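Local coordinates for CRISPR-associated protein, Cse2 family (Thermobifida fusca, PDB 4H79), which probably binds nucleic acid as the CasB (Cse2) subunit of the CRISPR Cascade complex, at residues 90-102 against 155-167. Residues are numbered along the deposited sequence; the frame is centred on the assembly and turned at random.
Sequences IALTLYAIHQQSR and VTLLRRDAIPLDY
Ala91 sets its carbonyl O 3.3 Å from CD1 of Tyr167. Leu94 meets that ring at its edge through CB and sends CD2 to Val155 CG2. Tyr95 covers one face: its CB stands 3.8 Å above the centre of the Tyr167 ring, and with CG anti to the backbone N (chi1 170°) its own ring turns an edge to the same face, a T-shaped pair with planes at 76°. His98 is the knob among Val155, Leu158, Arg159 and Tyr167; its ND1 shares a 2.7 Å hydrogen bond with Tyr167 OH, while NE2 gives a weak one to Ile163 O. Beyond the helix end, Gln100 O takes two in-plane bonds from the extended Arg159, 2.8 Å from NE and 2.9 Å from NH2. Cutting Arg159 back to an alanine removes both donors, and Gln100 O would probably lose its tie to helix 144-160. Arg102, with Ala162 CB over one guanidinium face toward the rim, bonds through NH2 to Arg159 O (2.9 Å), which Ala162 N reaches from the opposite face of the carbonyl plane. Helices 80-99 and 144-160, their segments crossing at -32°, thus meet near a type II turn and a Schellman motif, while Tyr167, starting helix 167-176, completes an aromatic cluster with Tyr95 and His98 in the all-helical Cse2 fold.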
loop_
_atom_site.group_PDB
_atom_site.type_symbol
_atom_site.label_atom_id
_atom_site.label_comp_id
_atom_site.label_asym_id
_atom_site.label_seq_id
_atom_site.Cartn_x
_atom_site.Cartn_y
_atom_site.Cartn_z
ATOM N N ILE A 90 -0.736 -3.556 6.616
ATOM C CA ILE A 90 -1.746 -2.876 5.764
ATOM C C ILE A 90 -1.340 -2.932 4.268
ATOM O O ILE A 90 -2.184 -3.228 3.385
ATOM C CB ILE A 90 -1.967 -1.389 6.207
ATOM C CG1 ILE A 90 -2.526 -1.357 7.638
ATOM C CG2 ILE A 90 -2.870 -0.646 5.213
ATOM C CD1 ILE A 90 -2.435 0.019 8.327
ATOM N N ALA A 91 -0.058 -2.618 3.995
ATOM C CA ALA A 91 0.385 -2.608 2.595
ATOM C C ALA A 91 0.198 -3.976 1.946
ATOM O O ALA A 91 -0.264 -4.054 0.776
ATOM C CB ALA A 91 1.840 -2.150 2.482
ATOM N N LEU A 92 0.642 -5.043 2.628
ATOM C CA LEU A 92 0.508 -6.420 2.079
ATOM C C LEU A 92 -0.933 -6.803 1.876
ATOM O O LEU A 92 -1.264 -7.453 0.855
ATOM C CB LEU A 92 1.147 -7.457 3.021
ATOM C CG LEU A 92 2.581 -7.875 2.644
ATOM C CD1 LEU A 92 2.647 -8.648 1.323
ATOM C CD2 LEU A 92 3.441 -6.704 2.521
ATOM N N THR A 93 -1.793 -6.410 2.833
ATOM C CA THR A 93 -3.279 -6.756 2.710
ATOM C C THR A 93 -3.848 -6.016 1.532
ATOM O O THR A 93 -4.623 -6.580 0.718
ATOM C CB THR A 93 -4.004 -6.307 4.007
ATOM O OG1 THR A 93 -3.413 -7.050 5.105
ATOM C CG2 THR A 93 -5.511 -6.624 3.931
ATOM N N LEU A 94 -3.515 -4.705 1.400
ATOM C CA LEU A 94 -3.995 -3.940 0.223
ATOM C C LEU A 94 -3.494 -4.582 -1.081
ATOM O O LEU A 94 -4.247 -4.720 -2.065
ATOM C CB LEU A 94 -3.545 -2.443 0.275
ATOM C CG LEU A 94 -4.196 -1.631 1.409
ATOM C CD1 LEU A 94 -3.539 -0.280 1.514
ATOM C CD2 LEU A 94 -5.729 -1.469 1.123
ATOM N N TYR A 95 -2.215 -4.925 -1.132
ATOM C CA TYR A 95 -1.715 -5.563 -2.357
ATOM C C TYR A 95 -2.504 -6.858 -2.703
ATOM O O TYR A 95 -2.794 -7.141 -3.902
ATOM C CB TYR A 95 -0.168 -5.895 -2.201
ATOM C CG TYR A 95 0.255 -6.773 -3.377
ATOM C CD1 TYR A 95 0.394 -6.207 -4.675
ATOM C CD2 TYR A 95 0.476 -8.177 -3.204
ATOM C CE1 TYR A 95 0.680 -7.019 -5.785
ATOM C CE2 TYR A 95 0.828 -8.979 -4.288
ATOM C CZ TYR A 95 0.913 -8.386 -5.567
ATOM O OH TYR A 95 1.251 -9.160 -6.664
ATOM N N ALA A 96 -2.786 -7.686 -1.671
ATOM C CA ALA A 96 -3.562 -8.938 -1.881
ATOM C C ALA A 96 -4.929 -8.669 -2.494
ATOM O O ALA A 96 -5.411 -9.423 -3.336
ATOM C CB ALA A 96 -3.717 -9.679 -0.542
ATOM N N ILE A 97 -5.561 -7.604 -2.037
ATOM C CA ILE A 97 -6.864 -7.195 -2.614
ATOM C C ILE A 97 -6.666 -6.702 -4.041
ATOM O O ILE A 97 -7.389 -7.115 -4.968
ATOM C CB ILE A 97 -7.444 -6.032 -1.768
ATOM C CG1 ILE A 97 -7.892 -6.562 -0.394
ATOM C CG2 ILE A 97 -8.673 -5.404 -2.499
ATOM C CD1 ILE A 97 -8.081 -5.446 0.603
ATOM N N HIS A 98 -5.603 -5.895 -4.251
ATOM C CA HIS A 98 -5.292 -5.321 -5.601
ATOM C C HIS A 98 -4.984 -6.349 -6.643
ATOM O O HIS A 98 -5.491 -6.291 -7.791
ATOM C CB HIS A 98 -4.051 -4.366 -5.402
ATOM C CG HIS A 98 -3.946 -3.324 -6.469
ATOM N ND1 HIS A 98 -3.101 -2.271 -6.369
ATOM C CD2 HIS A 98 -4.546 -3.265 -7.752
ATOM C CE1 HIS A 98 -3.194 -1.529 -7.537
ATOM N NE2 HIS A 98 -4.084 -2.145 -8.375
ATOM N N GLN A 99 -4.182 -7.362 -6.281
ATOM C CA GLN A 99 -3.722 -8.402 -7.252
ATOM C C GLN A 99 -4.770 -9.478 -7.608
ATOM O O GLN A 99 -4.704 -10.095 -8.670
ATOM C CB GLN A 99 -2.441 -9.086 -6.721
ATOM C CG GLN A 99 -1.724 -9.936 -7.785
ATOM C CD GLN A 99 -1.166 -9.061 -8.933
ATOM O OE1 GLN A 99 -0.295 -8.209 -8.711
ATOM N NE2 GLN A 99 -1.673 -9.246 -10.147
ATOM N N GLN A 100 -5.803 -9.644 -6.778
ATOM C CA GLN A 100 -6.674 -10.812 -6.896
ATOM C C GLN A 100 -7.322 -10.883 -8.295
ATOM O O GLN A 100 -7.939 -9.900 -8.775
ATOM C CB GLN A 100 -7.783 -10.788 -5.816
ATOM C CG GLN A 100 -8.745 -12.000 -5.955
ATOM C CD GLN A 100 -9.867 -11.959 -4.929
ATOM O OE1 GLN A 100 -10.289 -10.865 -4.475
ATOM N NE2 GLN A 100 -10.412 -13.114 -4.598
ATOM N N SER A 101 -7.147 -12.053 -8.934
ATOM C CA SER A 101 -7.688 -12.354 -10.271
ATOM C C SER A 101 -7.149 -11.426 -11.368
ATOM O O SER A 101 -7.751 -11.290 -12.422
ATOM C CB SER A 101 -9.231 -12.281 -10.288
ATOM O OG SER A 101 -9.741 -13.131 -9.280
ATOM N N ARG A 102 -6.061 -10.725 -11.101
ATOM C CA ARG A 102 -5.439 -9.926 -12.151
ATOM C C ARG A 102 -4.286 -10.779 -12.617
ATOM O O ARG A 102 -3.224 -10.794 -12.034
ATOM C CB ARG A 102 -4.978 -8.584 -11.635
ATOM C CG ARG A 102 -6.111 -7.582 -11.276
ATOM C CD ARG A 102 -6.159 -6.276 -12.141
ATOM N NE ARG A 102 -6.669 -6.673 -13.430
ATOM C CZ ARG A 102 -7.947 -6.576 -13.834
ATOM N NH1 ARG A 102 -8.302 -7.069 -15.018
ATOM N NH2 ARG A 102 -8.867 -5.955 -13.094
ATOM N N VAL A 155 -7.975 1.357 -3.597
ATOM C CA VAL A 155 -7.262 0.263 -4.285
ATOM C C VAL A 155 -8.268 -0.615 -5.056
ATOM O O VAL A 155 -7.972 -1.121 -6.118
ATOM C CB VAL A 155 -6.523 -0.630 -3.197
ATOM C CG1 VAL A 155 -6.082 -1.968 -3.716
ATOM C CG2 VAL A 155 -5.326 0.134 -2.618
ATOM N N THR A 156 -9.473 -0.781 -4.513
ATOM C CA THR A 156 -10.511 -1.521 -5.234
ATOM C C THR A 156 -10.750 -0.866 -6.626
ATOM O O THR A 156 -10.946 -1.565 -7.655
ATOM C CB THR A 156 -11.791 -1.574 -4.394
ATOM O OG1 THR A 156 -11.514 -2.316 -3.194
ATOM C CG2 THR A 156 -12.834 -2.340 -5.085
ATOM N N LEU A 157 -10.799 0.475 -6.627
ATOM C CA LEU A 157 -11.043 1.217 -7.883
ATOM C C LEU A 157 -9.824 1.091 -8.798
ATOM O O LEU A 157 -9.960 0.878 -9.988
ATOM C CB LEU A 157 -11.381 2.704 -7.619
ATOM C CG LEU A 157 -12.666 2.982 -6.817
ATOM C CD1 LEU A 157 -12.719 4.488 -6.506
ATOM C CD2 LEU A 157 -13.963 2.572 -7.550
ATOM N N LEU A 158 -8.615 1.208 -8.210
ATOM C CA LEU A 158 -7.404 1.022 -9.029
ATOM C C LEU A 158 -7.365 -0.379 -9.672
ATOM O O LEU A 158 -6.940 -0.509 -10.837
ATOM C CB LEU A 158 -6.129 1.213 -8.195
ATOM C CG LEU A 158 -5.933 2.601 -7.590
ATOM C CD1 LEU A 158 -4.618 2.593 -6.750
ATOM C CD2 LEU A 158 -5.850 3.710 -8.742
ATOM N N ARG A 159 -7.744 -1.414 -8.899
ATOM C CA ARG A 159 -7.773 -2.763 -9.433
ATOM C C ARG A 159 -8.679 -2.883 -10.632
ATOM O O ARG A 159 -8.334 -3.559 -11.620
ATOM C CB ARG A 159 -8.232 -3.762 -8.312
ATOM C CG ARG A 159 -8.221 -5.178 -8.823
ATOM C CD ARG A 159 -8.969 -6.188 -7.887
ATOM N NE ARG A 159 -9.111 -7.389 -8.705
ATOM C CZ ARG A 159 -9.995 -7.518 -9.687
ATOM N NH1 ARG A 159 -10.947 -6.574 -9.867
ATOM N NH2 ARG A 159 -9.976 -8.622 -10.419
ATOM N N ARG A 160 -9.883 -2.283 -10.552
ATOM C CA ARG A 160 -10.891 -2.387 -11.653
ATOM C C ARG A 160 -10.310 -1.813 -12.968
ATOM O O ARG A 160 -10.592 -2.331 -14.036
ATOM C CB ARG A 160 -12.220 -1.662 -11.242
ATOM C CG ARG A 160 -13.390 -1.854 -12.226
ATOM C CD ARG A 160 -14.720 -1.998 -11.466
ATOM N NE ARG A 160 -15.735 -2.720 -12.239
ATOM C CZ ARG A 160 -16.576 -2.135 -13.094
ATOM N NH1 ARG A 160 -17.474 -2.877 -13.775
ATOM N NH2 ARG A 160 -16.523 -0.806 -13.271
ATOM N N ASP A 161 -9.447 -0.795 -12.866
ATOM C CA ASP A 161 -8.808 -0.157 -14.040
ATOM C C ASP A 161 -7.420 -0.750 -14.309
ATOM O O ASP A 161 -6.721 -0.277 -15.175
ATOM C CB ASP A 161 -8.719 1.375 -13.835
ATOM C CG ASP A 161 -9.983 2.105 -14.275
ATOM O OD1 ASP A 161 -11.106 1.474 -14.226
ATOM O OD2 ASP A 161 -9.871 3.270 -14.720
ATOM N N ALA A 162 -7.016 -1.748 -13.511
ATOM C CA ALA A 162 -5.720 -2.432 -13.666
ATOM C C ALA A 162 -4.572 -1.438 -13.571
ATOM O O ALA A 162 -3.594 -1.530 -14.333
ATOM C CB ALA A 162 -5.672 -3.161 -15.040
ATOM N N ILE A 163 -4.686 -0.440 -12.692
ATOM C CA ILE A 163 -3.604 0.526 -12.470
ATOM C C ILE A 163 -2.746 0.024 -11.283
ATOM O O ILE A 163 -3.277 -0.135 -10.147
ATOM C CB ILE A 163 -4.217 1.910 -12.093
ATOM C CG1 ILE A 163 -5.112 2.422 -13.251
ATOM C CG2 ILE A 163 -3.106 2.974 -11.775
ATOM C CD1 ILE A 163 -6.166 3.474 -12.757
ATOM N N PRO A 164 -1.432 -0.095 -11.484
ATOM C CA PRO A 164 -0.528 -0.583 -10.463
ATOM C C PRO A 164 -0.200 0.502 -9.424
ATOM O O PRO A 164 -0.414 1.712 -9.639
ATOM C CB PRO A 164 0.743 -0.927 -11.286
ATOM C CG PRO A 164 0.733 0.043 -12.403
ATOM C CD PRO A 164 -0.716 0.226 -12.750
ATOM N N LEU A 165 0.353 0.083 -8.301
ATOM C CA LEU A 165 0.843 0.982 -7.296
ATOM C C LEU A 165 2.231 0.501 -6.771
ATOM O O LEU A 165 2.542 -0.688 -6.786
ATOM C CB LEU A 165 -0.188 0.995 -6.184
ATOM C CG LEU A 165 -0.320 2.030 -5.153
ATOM C CD1 LEU A 165 -0.546 3.412 -5.813
ATOM C CD2 LEU A 165 -1.530 1.577 -4.216
ATOM N N ASP A 166 3.060 1.433 -6.309
ATOM C CA ASP A 166 4.336 1.046 -5.679
ATOM C C ASP A 166 4.092 0.773 -4.206
ATOM O O ASP A 166 3.962 1.731 -3.375
ATOM C CB ASP A 166 5.350 2.186 -5.842
ATOM C CG ASP A 166 6.695 1.842 -5.267
ATOM O OD1 ASP A 166 6.802 0.971 -4.334
ATOM O OD2 ASP A 166 7.653 2.486 -5.758
ATOM N N TYR A 167 3.963 -0.525 -3.858
ATOM C CA TYR A 167 3.689 -0.914 -2.450
ATOM C C TYR A 167 4.826 -0.667 -1.467
ATOM O O TYR A 167 4.580 -0.445 -0.238
ATOM C CB TYR A 167 3.176 -2.364 -2.354
ATOM C CG TYR A 167 1.681 -2.332 -2.716
ATOM C CD1 TYR A 167 0.685 -2.071 -1.715
ATOM C CD2 TYR A 167 1.259 -2.512 -4.058
ATOM C CE1 TYR A 167 -0.679 -1.995 -2.090
ATOM C CE2 TYR A 167 -0.110 -2.444 -4.445
ATOM C CZ TYR A 167 -1.068 -2.167 -3.444
ATOM O OH TYR A 167 -2.420 -2.091 -3.769
#